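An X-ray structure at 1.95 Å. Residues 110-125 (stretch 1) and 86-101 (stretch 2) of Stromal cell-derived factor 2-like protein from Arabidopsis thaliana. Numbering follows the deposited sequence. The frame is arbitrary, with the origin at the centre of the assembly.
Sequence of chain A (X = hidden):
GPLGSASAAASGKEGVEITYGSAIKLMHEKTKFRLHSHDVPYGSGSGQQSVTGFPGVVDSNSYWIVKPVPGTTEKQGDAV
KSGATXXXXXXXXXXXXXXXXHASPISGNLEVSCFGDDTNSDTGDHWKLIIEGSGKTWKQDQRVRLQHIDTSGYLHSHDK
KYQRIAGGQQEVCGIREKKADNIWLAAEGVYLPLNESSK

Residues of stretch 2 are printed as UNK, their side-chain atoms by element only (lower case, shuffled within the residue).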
ATOM      1  N   LEU A 110      -0.161  13.238  -5.359  1.00  7.94           N
ATOM      2  CA  LEU A 110       0.645  13.080  -4.146  1.00  7.94           C
ATOM      3  C   LEU A 110       1.639  11.958  -4.388  1.00  7.78           C
ATOM      4  O   LEU A 110       1.247  10.869  -4.783  1.00  6.91           O
ATOM      5  CB  LEU A 110      -0.267  12.701  -2.972  1.00  7.95           C
ATOM      6  CG  LEU A 110      -0.861  13.666  -1.920  1.00 10.96           C
ATOM      7  CD1 LEU A 110      -0.428  15.150  -1.988  1.00  9.13           C
ATOM      8  CD2 LEU A 110      -2.390  13.454  -1.744  1.00  8.36           C
ATOM      9  N   GLU A 111       2.918  12.203  -4.129  1.00  7.70           N
ATOM     10  CA  GLU A 111       3.890  11.116  -4.205  1.00  7.64           C
ATOM     11  C   GLU A 111       3.632  10.013  -3.167  1.00  7.30           C
ATOM     12  O   GLU A 111       3.431  10.272  -1.954  1.00  7.68           O
ATOM     13  CB  GLU A 111       5.295  11.643  -4.010  1.00  7.49           C
ATOM     14  CG  GLU A 111       6.392  10.671  -4.429  1.00  7.24           C
ATOM     15  CD  GLU A 111       7.725  11.094  -3.871  1.00  8.48           C
ATOM     16  OE1 GLU A 111       8.012  10.761  -2.698  1.00  8.85           O
ATOM     17  OE2 GLU A 111       8.459  11.785  -4.597  1.00 10.52           O
ATOM     18  N   VAL A 112       3.678   8.779  -3.655  1.00  6.74           N
ATOM     19  CA  VAL A 112       3.682   7.615  -2.793  1.00  7.55           C
ATOM     20  C   VAL A 112       5.050   6.946  -2.834  1.00  7.57           C
ATOM     21  O   VAL A 112       5.513   6.532  -3.914  1.00  7.85           O
ATOM     22  CB  VAL A 112       2.530   6.621  -3.182  1.00  6.80           C
ATOM     23  CG1 VAL A 112       2.602   5.363  -2.338  1.00  8.45           C
ATOM     24  CG2 VAL A 112       1.190   7.285  -2.946  1.00  6.71           C
ATOM     25  N   SER A 113       5.695   6.858  -1.662  1.00  8.07           N
ATOM     26  CA  SER A 113       7.056   6.327  -1.567  1.00  8.10           C
ATOM     27  C   SER A 113       7.195   5.201  -0.547  1.00  8.24           C
ATOM     28  O   SER A 113       6.220   4.801   0.129  1.00  7.94           O
ATOM     29  CB  SER A 113       8.054   7.455  -1.207  1.00  7.60           C
ATOM     30  OG  SER A 113       7.856   7.918   0.128  1.00  9.98           O
ATOM     31  N   CYS A 114       8.413   4.671  -0.461  1.00  8.18           N
ATOM     32  CA  CYS A 114       8.805   3.778   0.624  1.00  8.86           C
ATOM     33  C   CYS A 114       9.819   4.509   1.515  1.00  9.42           C
ATOM     34  O   CYS A 114      10.843   5.008   1.027  1.00  9.41           O
ATOM     35  CB  CYS A 114       9.375   2.445   0.083  1.00  8.54           C
ATOM     36  SG  CYS A 114       8.147   1.084   0.180  1.00  8.65           S
ATOM     37  N   PHE A 115       9.528   4.563   2.817  1.00  9.66           N
ATOM     38  CA  PHE A 115      10.253   5.419   3.758  1.00 10.46           C
ATOM     39  C   PHE A 115      10.864   4.623   4.910  1.00 11.22           C
ATOM     40  O   PHE A 115      10.303   3.626   5.367  1.00  9.71           O
ATOM     41  CB  PHE A 115       9.282   6.474   4.323  1.00 10.27           C
ATOM     42  CG  PHE A 115       9.812   7.276   5.491  1.00 12.89           C
ATOM     43  CD1 PHE A 115       9.570   6.872   6.808  1.00 10.66           C
ATOM     44  CD2 PHE A 115      10.518   8.465   5.275  1.00 12.88           C
ATOM     45  CE1 PHE A 115      10.058   7.603   7.884  1.00 12.62           C
ATOM     46  CE2 PHE A 115      10.988   9.217   6.347  1.00 13.30           C
ATOM     47  CZ  PHE A 115      10.755   8.793   7.650  1.00 13.46           C
ATOM     48  N   GLY A 116      11.991   5.113   5.410  1.00 11.67           N
ATOM     49  CA  GLY A 116      12.529   4.617   6.667  1.00 13.76           C
ATOM     50  C   GLY A 116      13.005   3.184   6.643  1.00 15.00           C
ATOM     51  O   GLY A 116      13.490   2.688   5.632  1.00 14.58           O
ATOM     52  N   ASP A 117      12.872   2.519   7.773  1.00 15.95           N
ATOM     53  CA  ASP A 117      13.312   1.150   7.885  1.00 17.47           C
ATOM     54  C   ASP A 117      12.859   0.648   9.230  1.00 18.44           C
ATOM     55  O   ASP A 117      12.003   1.237   9.849  1.00 18.80           O
ATOM     56  CB  ASP A 117      14.836   1.060   7.778  1.00 17.87           C
ATOM     57  CG  ASP A 117      15.553   1.861   8.869  1.00 19.61           C
ATOM     58  OD1 ASP A 117      15.078   1.943  10.011  1.00 19.81           O
ATOM     59  OD2 ASP A 117      16.602   2.440   8.577  1.00 23.62           O
ATOM     60  N   ASP A 118      13.426  -0.438   9.715  1.00 19.69           N
ATOM     61  CA  ASP A 118      12.945  -0.947  10.991  1.00 21.19           C
ATOM     62  C   ASP A 118      13.191  -0.092  12.218  1.00 21.90           C
ATOM     63  O   ASP A 118      12.610  -0.346  13.261  1.00 22.45           O
ATOM     64  CB  ASP A 118      13.469  -2.333  11.253  1.00 21.20           C
ATOM     65  CG  ASP A 118      12.688  -3.355  10.530  1.00 22.12           C
ATOM     66  OD1 ASP A 118      13.244  -3.912   9.583  1.00 25.07           O
ATOM     67  OD2 ASP A 118      11.513  -3.569  10.872  1.00 22.04           O
ATOM     68  N   THR A 119      14.033   0.915  12.100  1.00 22.73           N
ATOM     69  CA  THR A 119      14.334   1.824  13.208  1.00 23.59           C
ATOM     70  C   THR A 119      13.705   3.198  13.004  1.00 23.02           C
ATOM     71  O   THR A 119      13.844   4.096  13.847  1.00 23.25           O
ATOM     72  CB  THR A 119      15.858   2.011  13.354  1.00 23.82           C
ATOM     73  OG1 THR A 119      16.367   2.683  12.186  1.00 25.58           O
ATOM     74  CG2 THR A 119      16.530   0.657  13.513  1.00 23.86           C
ATOM     75  N   ASN A 120      13.021   3.367  11.873  1.00 21.71           N
ATOM     76  CA  ASN A 120      12.554   4.665  11.449  1.00 20.21           C
ATOM     77  C   ASN A 120      11.185   4.560  10.767  1.00 18.86           C
ATOM     78  O   ASN A 120      11.073   4.129   9.620  1.00 17.95           O
ATOM     79  CB  ASN A 120      13.598   5.309  10.521  1.00 21.07           C
ATOM     80  CG  ASN A 120      13.321   6.780  10.244  1.00 23.95           C
ATOM     81  OD1 ASN A 120      12.623   7.456  11.022  1.00 28.29           O
ATOM     82  ND2 ASN A 120      13.863   7.292   9.122  1.00 25.19           N
ATOM     83  N   SER A 121      10.147   4.936  11.505  1.00 17.18           N
ATOM     84  CA  SER A 121       8.792   5.027  10.979  1.00 15.99           C
ATOM     85  C   SER A 121       8.198   6.301  11.560  1.00 16.02           C
ATOM     86  O   SER A 121       8.547   6.694  12.686  1.00 16.29           O
ATOM     87  CB  SER A 121       7.969   3.792  11.406  1.00 16.01           C
ATOM     88  OG  SER A 121       6.631   3.831  10.920  1.00 13.58           O
ATOM     89  N   ASP A 122       7.341   6.973  10.799  1.00 14.94           N
ATOM     90  CA  ASP A 122       6.582   8.109  11.338  1.00 14.57           C
ATOM     91  C   ASP A 122       5.115   8.086  10.907  1.00 14.08           C
ATOM     92  O   ASP A 122       4.699   7.151  10.217  1.00 14.28           O
ATOM     93  CB  ASP A 122       7.268   9.460  11.064  1.00 14.15           C
ATOM     94  CG  ASP A 122       7.309   9.840   9.604  1.00 13.62           C
ATOM     95  OD1 ASP A 122       6.381   9.509   8.832  1.00 13.51           O
ATOM     96  OD2 ASP A 122       8.278  10.525   9.222  1.00 16.06           O
ATOM     97  N   THR A 123       4.322   9.080  11.326  1.00 13.01           N
ATOM     98  CA  THR A 123       2.880   9.103  10.967  1.00 12.01           C
ATOM     99  C   THR A 123       2.597   9.132   9.445  1.00 11.17           C
ATOM    100  O   THR A 123       1.491   8.808   8.996  1.00  9.73           O
ATOM    101  CB  THR A 123       2.093  10.248  11.666  1.00 12.23           C
ATOM    102  OG1 THR A 123       2.529  11.512  11.174  1.00 12.00           O
ATOM    103  CG2 THR A 123       2.256  10.198  13.192  1.00 14.41           C
ATOM    104  N   GLY A 124       3.592   9.529   8.655  1.00  9.99           N
ATOM    105  CA  GLY A 124       3.428   9.533   7.205  1.00  9.49           C
ATOM    106  C   GLY A 124       3.333   8.115   6.650  1.00  9.48           C
ATOM    107  O   GLY A 124       3.012   7.931   5.475  1.00  8.90           O
ATOM    108  N   ASP A 125       3.628   7.126   7.503  1.00  9.16           N
ATOM    109  CA  ASP A 125       3.474   5.702   7.174  1.00  9.13           C
ATOM    110  C   ASP A 125       2.060   5.173   7.488  1.00  9.10           C
ATOM    111  O   ASP A 125       1.792   3.985   7.320  1.00  8.91           O
ATOM    112  CB  ASP A 125       4.503   4.870   7.954  1.00  9.39           C
ATOM    113  CG  ASP A 125       5.943   5.242   7.624  1.00  9.31           C
ATOM    114  OD1 ASP A 125       6.245   5.741   6.511  1.00 10.67           O
ATOM    115  OD2 ASP A 125       6.795   5.028   8.499  1.00  8.93           O
ATOM    116  N   UNK A  86      -3.351   1.410   9.695  1.00  8.79           N
ATOM    117  CA  UNK A  86      -2.370   0.348   9.454  1.00  8.36           C
ATOM    118  C   UNK A  86      -1.099   0.893   8.792  1.00  7.78           C
ATOM    119  O   UNK A  86      -1.053   2.055   8.319  1.00  7.43           O
ATOM    120  c   UNK A  86      -4.229  -1.431   9.163  1.00  7.84           C
ATOM    121  c   UNK A  86      -3.119  -0.395   7.097  1.00  9.13           C
ATOM    122  c   UNK A  86      -3.498  -1.544   6.133  1.00  8.90           C
ATOM    123  c   UNK A  86      -2.932  -0.836   8.566  1.00  8.50           C
ATOM    124  N   UNK A  87      -0.073   0.047   8.787  1.00  7.61           N
ATOM    125  CA  UNK A  87       1.172   0.294   8.061  1.00  7.12           C
ATOM    126  C   UNK A  87       1.375  -0.924   7.133  1.00  7.38           C
ATOM    127  O   UNK A  87       0.939  -2.045   7.454  1.00  5.81           O
ATOM    128  n   UNK A  87       3.669   0.842  11.789  1.00  8.47           N
ATOM    129  n   UNK A  87       4.814  -0.459  13.271  1.00 10.71           N
ATOM    130  c   UNK A  87       2.350   0.455   9.032  1.00  7.02           C
ATOM    131  c   UNK A  87       3.495   1.920  10.833  1.00  7.28           C
ATOM    132  n   UNK A  87       5.873   1.324  12.303  1.00 10.02           N
ATOM    133  c   UNK A  87       4.784   0.583  12.463  1.00 11.39           C
ATOM    134  c   UNK A  87       2.251   1.702   9.947  1.00  9.59           C
ATOM    135  N   UNK A  88       1.998  -0.697   5.978  1.00  7.01           N
ATOM    136  CA  UNK A  88       2.358  -1.779   5.081  1.00  6.97           C
ATOM    137  C   UNK A  88       3.859  -1.732   4.908  1.00  6.56           C
ATOM    138  O   UNK A  88       4.391  -0.770   4.382  1.00  6.22           O
ATOM    139  c   UNK A  88       0.133  -1.899   3.745  1.00  9.22           C
ATOM    140  c   UNK A  88       1.642  -1.648   3.712  1.00  7.00           C
ATOM    141  c   UNK A  88      -0.168  -3.374   4.084  1.00  9.82           C
ATOM    142  c   UNK A  88      -0.474  -1.516   2.379  1.00  9.01           C
ATOM    143  N   UNK A  89       4.548  -2.765   5.392  1.00  7.28           N
ATOM    144  CA  UNK A  89       6.006  -2.759   5.309  1.00  7.59           C
ATOM    145  C   UNK A  89       6.423  -3.672   4.169  1.00  7.01           C
ATOM    146  O   UNK A  89       6.024  -4.817   4.131  1.00  8.08           O
ATOM    147  c   UNK A  89       8.155  -3.048   6.642  1.00  8.52           C
ATOM    148  c   UNK A  89       8.791  -3.495   7.958  1.00 11.34           C
ATOM    149  c   UNK A  89       6.631  -3.217   6.632  1.00  8.44           C
ATOM    150  n   UNK A  89       9.902  -2.857   8.318  1.00  8.71           N
ATOM    151  o   UNK A  89       8.299  -4.417   8.628  1.00 12.76           O
ATOM    152  N   UNK A  90       7.235  -3.152   3.256  1.00  7.06           N
ATOM    153  CA  UNK A  90       7.743  -3.891   2.107  1.00  7.24           C
ATOM    154  C   UNK A  90       8.660  -4.997   2.615  1.00  7.76           C
ATOM    155  O   UNK A  90       9.618  -4.727   3.348  1.00  7.90           O
ATOM    156  c   UNK A  90       8.514  -2.930   1.181  1.00  6.71           C
ATOM    157  n   UNK A  90      10.125  -3.618  -0.639  1.00  7.70           N
ATOM    158  c   UNK A  90       8.026  -3.951  -1.163  1.00  5.70           C
ATOM    159  c   UNK A  90      10.104  -4.131  -1.857  1.00  6.61           C
ATOM    160  n   UNK A  90       8.844  -4.351  -2.196  1.00  5.15           N
ATOM    161  c   UNK A  90       8.830  -3.498  -0.169  1.00  6.64           C
ATOM    162  N   UNK A  91       8.375  -6.240   2.233  1.00  7.66           N
ATOM    163  CA  UNK A  91       9.108  -7.370   2.789  1.00  7.95           C
ATOM    164  C   UNK A  91      10.579  -7.355   2.397  1.00  8.29           C
ATOM    165  O   UNK A  91      11.449  -7.643   3.223  1.00  8.74           O
ATOM    166  c   UNK A  91       7.321  -9.172   3.207  1.00 11.34           C
ATOM    167  c   UNK A  91       8.494  -8.699   2.366  1.00  8.96           C
ATOM    168  s   UNK A  91       6.901 -10.900   2.807  1.00 14.63           S
ATOM    169  c   UNK A  91       8.166 -11.810   3.658  1.00 14.08           C
ATOM    170  N   UNK A  92      10.847  -7.021   1.148  1.00  7.41           N
ATOM    171  CA  UNK A  92      12.195  -7.135   0.603  1.00  8.66           C
ATOM    172  C   UNK A  92      13.135  -6.046   1.090  1.00  9.39           C
ATOM    173  O   UNK A  92      14.308  -6.327   1.321  1.00 10.37           O
ATOM    174  c   UNK A  92      11.633  -8.491  -1.518  1.00  9.60           C
ATOM    175  c   UNK A  92      12.155  -7.168  -0.941  1.00  8.49           C
ATOM    176  c   UNK A  92      13.819  -9.237  -2.462  1.00 15.97           C
ATOM    177  c   UNK A  92      12.690  -9.560  -1.501  1.00 14.28           C
ATOM    178  n   UNK A  92      13.305  -9.049  -3.814  1.00 17.29           N
ATOM    179  N   UNK A  93      12.633  -4.816   1.263  1.00  9.48           N
ATOM    180  CA  UNK A  93      13.480  -3.681   1.668  1.00  9.20           C
ATOM    181  C   UNK A  93      13.252  -3.198   3.102  1.00  9.31           C
ATOM    182  O   UNK A  93      14.046  -2.408   3.613  1.00  8.62           O
ATOM    183  c   UNK A  93      13.665  -2.786  -0.732  1.00  9.01           C
ATOM    184  c   UNK A  93      13.352  -2.437   0.725  1.00  8.60           C
ATOM    185  o   UNK A  93      12.027  -1.906   0.819  1.00  8.74           O
ATOM    186  N   UNK A  94      12.177  -3.648   3.746  1.00  9.04           N
ATOM    187  CA  UNK A  94      11.858  -3.213   5.105  1.00  9.76           C
ATOM    188  C   UNK A  94      11.397  -1.749   5.233  1.00 10.02           C
ATOM    189  O   UNK A  94      11.221  -1.248   6.352  1.00  9.66           O
ATOM    190  c   UNK A  94      12.514  -5.187   7.597  1.00 19.64           C
ATOM    191  n   UNK A  94       9.950  -7.676   8.149  1.00 20.68           N
ATOM    192  n   UNK A  94      11.597  -6.281   7.469  1.00 22.52           N
ATOM    193  n   UNK A  94      10.621  -5.975   9.546  1.00 23.13           N
ATOM    194  c   UNK A  94      10.725  -6.644   8.396  1.00 21.56           C
ATOM    195  c   UNK A  94      13.258  -4.931   6.300  1.00 13.54           C
ATOM    196  c   UNK A  94      13.057  -3.484   6.038  1.00 10.22           C
ATOM    197  N   UNK A  95      11.183  -1.066   4.107  1.00  9.96           N
ATOM    198  CA  UNK A  95      10.690   0.327   4.141  1.00  9.85           C
ATOM    199  C   UNK A  95       9.154   0.365   4.206  1.00  9.95           C
ATOM    200  O   UNK A  95       8.491  -0.617   3.850  1.00  9.36           O
ATOM    201  n   UNK A  95      15.409   2.383   3.440  1.00 18.20           N
ATOM    202  c   UNK A  95      12.790   1.218   2.866  1.00 11.33           C
ATOM    203  c   UNK A  95      14.748   2.780   2.166  1.00 15.91           C
ATOM    204  c   UNK A  95      13.222   2.531   2.170  1.00 15.12           C
ATOM    205  c   UNK A  95      11.235   1.162   2.956  1.00 10.52           C
ATOM    206  N   UNK A  96       8.604   1.485   4.682  1.00  8.75           N
ATOM    207  CA  UNK A  96       7.155   1.610   4.960  1.00  8.37           C
ATOM    208  C   UNK A  96       6.453   2.327   3.817  1.00  8.12           C
ATOM    209  O   UNK A  96       6.962   3.331   3.335  1.00  7.83           O
ATOM    210  n   UNK A  96       9.264   1.338   8.915  1.00 10.19           N
ATOM    211  c   UNK A  96       8.920   2.146   7.848  1.00  9.45           C
ATOM    212  c   UNK A  96       8.090  -0.517  10.132  1.00 10.22           C
ATOM    213  c   UNK A  96       6.929   2.412   6.258  1.00  8.18           C
ATOM    214  c   UNK A  96       8.223   0.479   9.163  1.00 10.65           C
ATOM    215  c   UNK A  96       6.016   0.018   8.276  1.00  9.11           C
ATOM    216  c   UNK A  96       7.662   1.825   7.408  1.00  8.65           C
ATOM    217  c   UNK A  96       6.911  -1.223  10.157  1.00  9.28           C
ATOM    218  c   UNK A  96       7.199   0.765   8.233  1.00  9.19           C
ATOM    219  c   UNK A  96       5.876  -0.951   9.252  1.00  9.38           C
ATOM    220  N   UNK A  97       5.298   1.814   3.380  1.00  7.36           N
ATOM    221  CA  UNK A  97       4.444   2.556   2.431  1.00  7.11           C
ATOM    222  C   UNK A  97       4.143   3.962   3.005  1.00  6.85           C
ATOM    223  O   UNK A  97       3.681   4.086   4.139  1.00  6.94           O
ATOM    224  c   UNK A  97       3.126   1.799   2.182  1.00  6.93           C
ATOM    225  c   UNK A  97       3.065   2.271  -0.306  1.00  8.03           C
ATOM    226  c   UNK A  97       0.865   1.770   0.962  1.00  7.90           C
ATOM    227  c   UNK A  97       2.292   2.389   1.031  1.00  7.70           C
ATOM    228  N   UNK A  98       4.403   5.005   2.225  1.00  6.67           N
ATOM    229  CA  UNK A  98       4.527   6.380   2.771  1.00  7.61           C
ATOM    230  C   UNK A  98       3.932   7.399   1.796  1.00  8.15           C
ATOM    231  O   UNK A  98       3.965   7.212   0.572  1.00  7.00           O
ATOM    232  c   UNK A  98       6.325   7.936   3.783  1.00  7.61           C
ATOM    233  c   UNK A  98       6.023   6.694   2.983  1.00  7.05           C
ATOM    234  n   UNK A  98       6.366   7.951   5.165  1.00  9.65           N
ATOM    235  c   UNK A  98       6.723   9.157   5.582  1.00  8.56           C
ATOM    236  c   UNK A  98       6.709   9.177   3.387  1.00  6.09           C
ATOM    237  n   UNK A  98       6.935   9.917   4.523  1.00  9.51           N
ATOM    238  N   UNK A  99       3.412   8.475   2.332  1.00  8.72           N
ATOM    239  CA  UNK A  99       3.003   9.656   1.534  1.00  9.49           C
ATOM    240  C   UNK A  99       3.300  10.990   2.272  1.00 10.92           C
ATOM    241  O   UNK A  99       3.783  10.981   3.352  1.00 11.15           O
ATOM    242  o   UNK A  99       1.405  10.570  -0.170  1.00  8.38           O
ATOM    243  c   UNK A  99       1.629   9.612   0.828  1.00  8.90           C
ATOM    244  N   UNK A 100       3.071  12.093   1.563  1.00 11.71           N
ATOM    245  CA  UNK A 100       3.490  13.409   1.908  1.00 12.72           C
ATOM    246  C   UNK A 100       3.203  14.384   0.741  1.00 13.33           C
ATOM    247  O   UNK A 100       2.690  14.021  -0.262  1.00 12.31           O
ATOM    248  c   UNK A 100       7.146  12.237   1.628  1.00 11.29           C
ATOM    249  c   UNK A 100       5.876  12.641   1.417  1.00 12.81           C
ATOM    250  c   UNK A 100       6.580  11.585  -0.376  1.00 12.78           C
ATOM    251  n   UNK A 100       7.565  11.595   0.493  1.00 15.80           N
ATOM    252  c   UNK A 100       4.949  13.409   2.313  1.00 13.08           C
ATOM    253  n   UNK A 100       5.546  12.188   0.163  1.00 14.21           N
ATOM    254  N   UNK A 101       3.497  15.643   0.960  1.00 14.24           N
ATOM    255  CA  UNK A 101       3.145  16.645  -0.009  1.00 15.39           C
ATOM    256  C   UNK A 101       4.241  16.886  -1.024  1.00 16.53           C
ATOM    257  O   UNK A 101       4.761  17.981  -1.105  1.00 18.19           O
ATOM    258  c   UNK A 101       0.310  17.563   1.120  1.00 18.35           C
ATOM    259  c   UNK A 101       1.578  17.963   1.674  1.00 17.06           C
ATOM    260  c   UNK A 101       1.411  19.245   2.464  1.00 19.71           C
ATOM    261  c   UNK A 101       2.709  17.957   0.647  1.00 15.45           C
TER
HETATM  262  O   HOH W   1       3.164   1.995   5.933  1.00  5.68           O
HETATM  263  O   HOH W   2       8.065  12.060   6.732  1.00 32.59           O

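Position 86 carries four carbons, forked at the first, with one arm two carbons long: Ile86, a beta-branched residue suited to a buried strand, pointing away from stretch 1. Position 87 has three carbons, a nitrogen, then a carbon bearing two more nitrogens. This is Arg87, whose NH1 donates to Ser121 OG at 3.0 Å; its length lets a strand residue reach the loop. Four carbons forked at the second make 88 Leu88, buried; its backbone N donates to water 1 (2.9 Å), and the side chain stays clear of stretch 1. At 89, three carbons end in one oxygen and one nitrogen: Gln89. Its NE2 donates to Asp118 OD2 (3.1 Å), and also to the backbone O of position 94 (2.9 Å), so the amide ties its own turn to the loop.

At 90, one carbon leads to a five-membered ring of three carbons and two nitrogens, His90; its CB lies 4.2 Å from Cys114 SG. Position 91, two carbons, a sulfur and a carbon, is Met91, and 92, four carbons ending in nitrogen, is Lys92. Both are exposed and touch nothing on stretch 1. One carbon carrying an oxygen and a carbon makes 93 Thr93, whose OG1 accepts from His90 ND1 (2.9 Å) and steadies the turn.

Position 94 repeats the guanidinium pattern of 87. Arg94 NH1 forms a salt bridge with Asp118 OD2 (2.9 Å), positive charge meeting negative at the loop. Position 95 has four carbons in a row ending in nitrogen; Lys95 NZ donates to Gly116 O (2.9 Å), a carbonyl that a long amine can reach.

Fused five- and six-membered rings with eight carbons and one nitrogen identify 96 as Trp96. Its NE1 donates to Asp117 O (2.9 Å), while Ser121 CB sits over a ring face, 4.0 Å from the centroid of the five-membered ring: a broad apolar surface and a polar edge are both used. Four carbons forked at the second make 97 Leu97, whose CD1 packs 3.7 Å from Val112 CG1.

Position 98 is again a carbon and a two-nitrogen ring. His98 ND1 donates to Asp125 OD1 (2.6 Å), and the ring forms an offset stack with Phe115, centroids 4.3 Å apart, so the imidazole serves as both donor and flat surface. One carbon and one oxygen make 99 Ser99, small enough for a buried site; its OG donates to Glu111 O (2.7 Å). The imidazole pattern returns at 100, near the Ser113 side chain: His100, whose NE2 lies 3.7 Å from Ser113 OG. Its CA-to-CB bond points away from stretch 1, but the end of the side chain comes nearer. Four carbons forked at the second give 101, Leu101, with CD2 4.0 Å from Leu110 CD1.

The contact rests on an antiparallel pairing. Phe115 N donates to Trp96 O (2.9 Å) and Trp96 N to Phe115 O (2.8 Å); Ser113 N donates to His98 O (2.8 Å). Trp96 and His98 share a sheet face with Ser113 and Phe115, and their rings engage the returning loop and the short 3-10 segment after it, where Gly124 O accepts from Ser99 N (3.2 Å).

Stretch 2 (86-101) IRLQHMKTRKWLHSHL
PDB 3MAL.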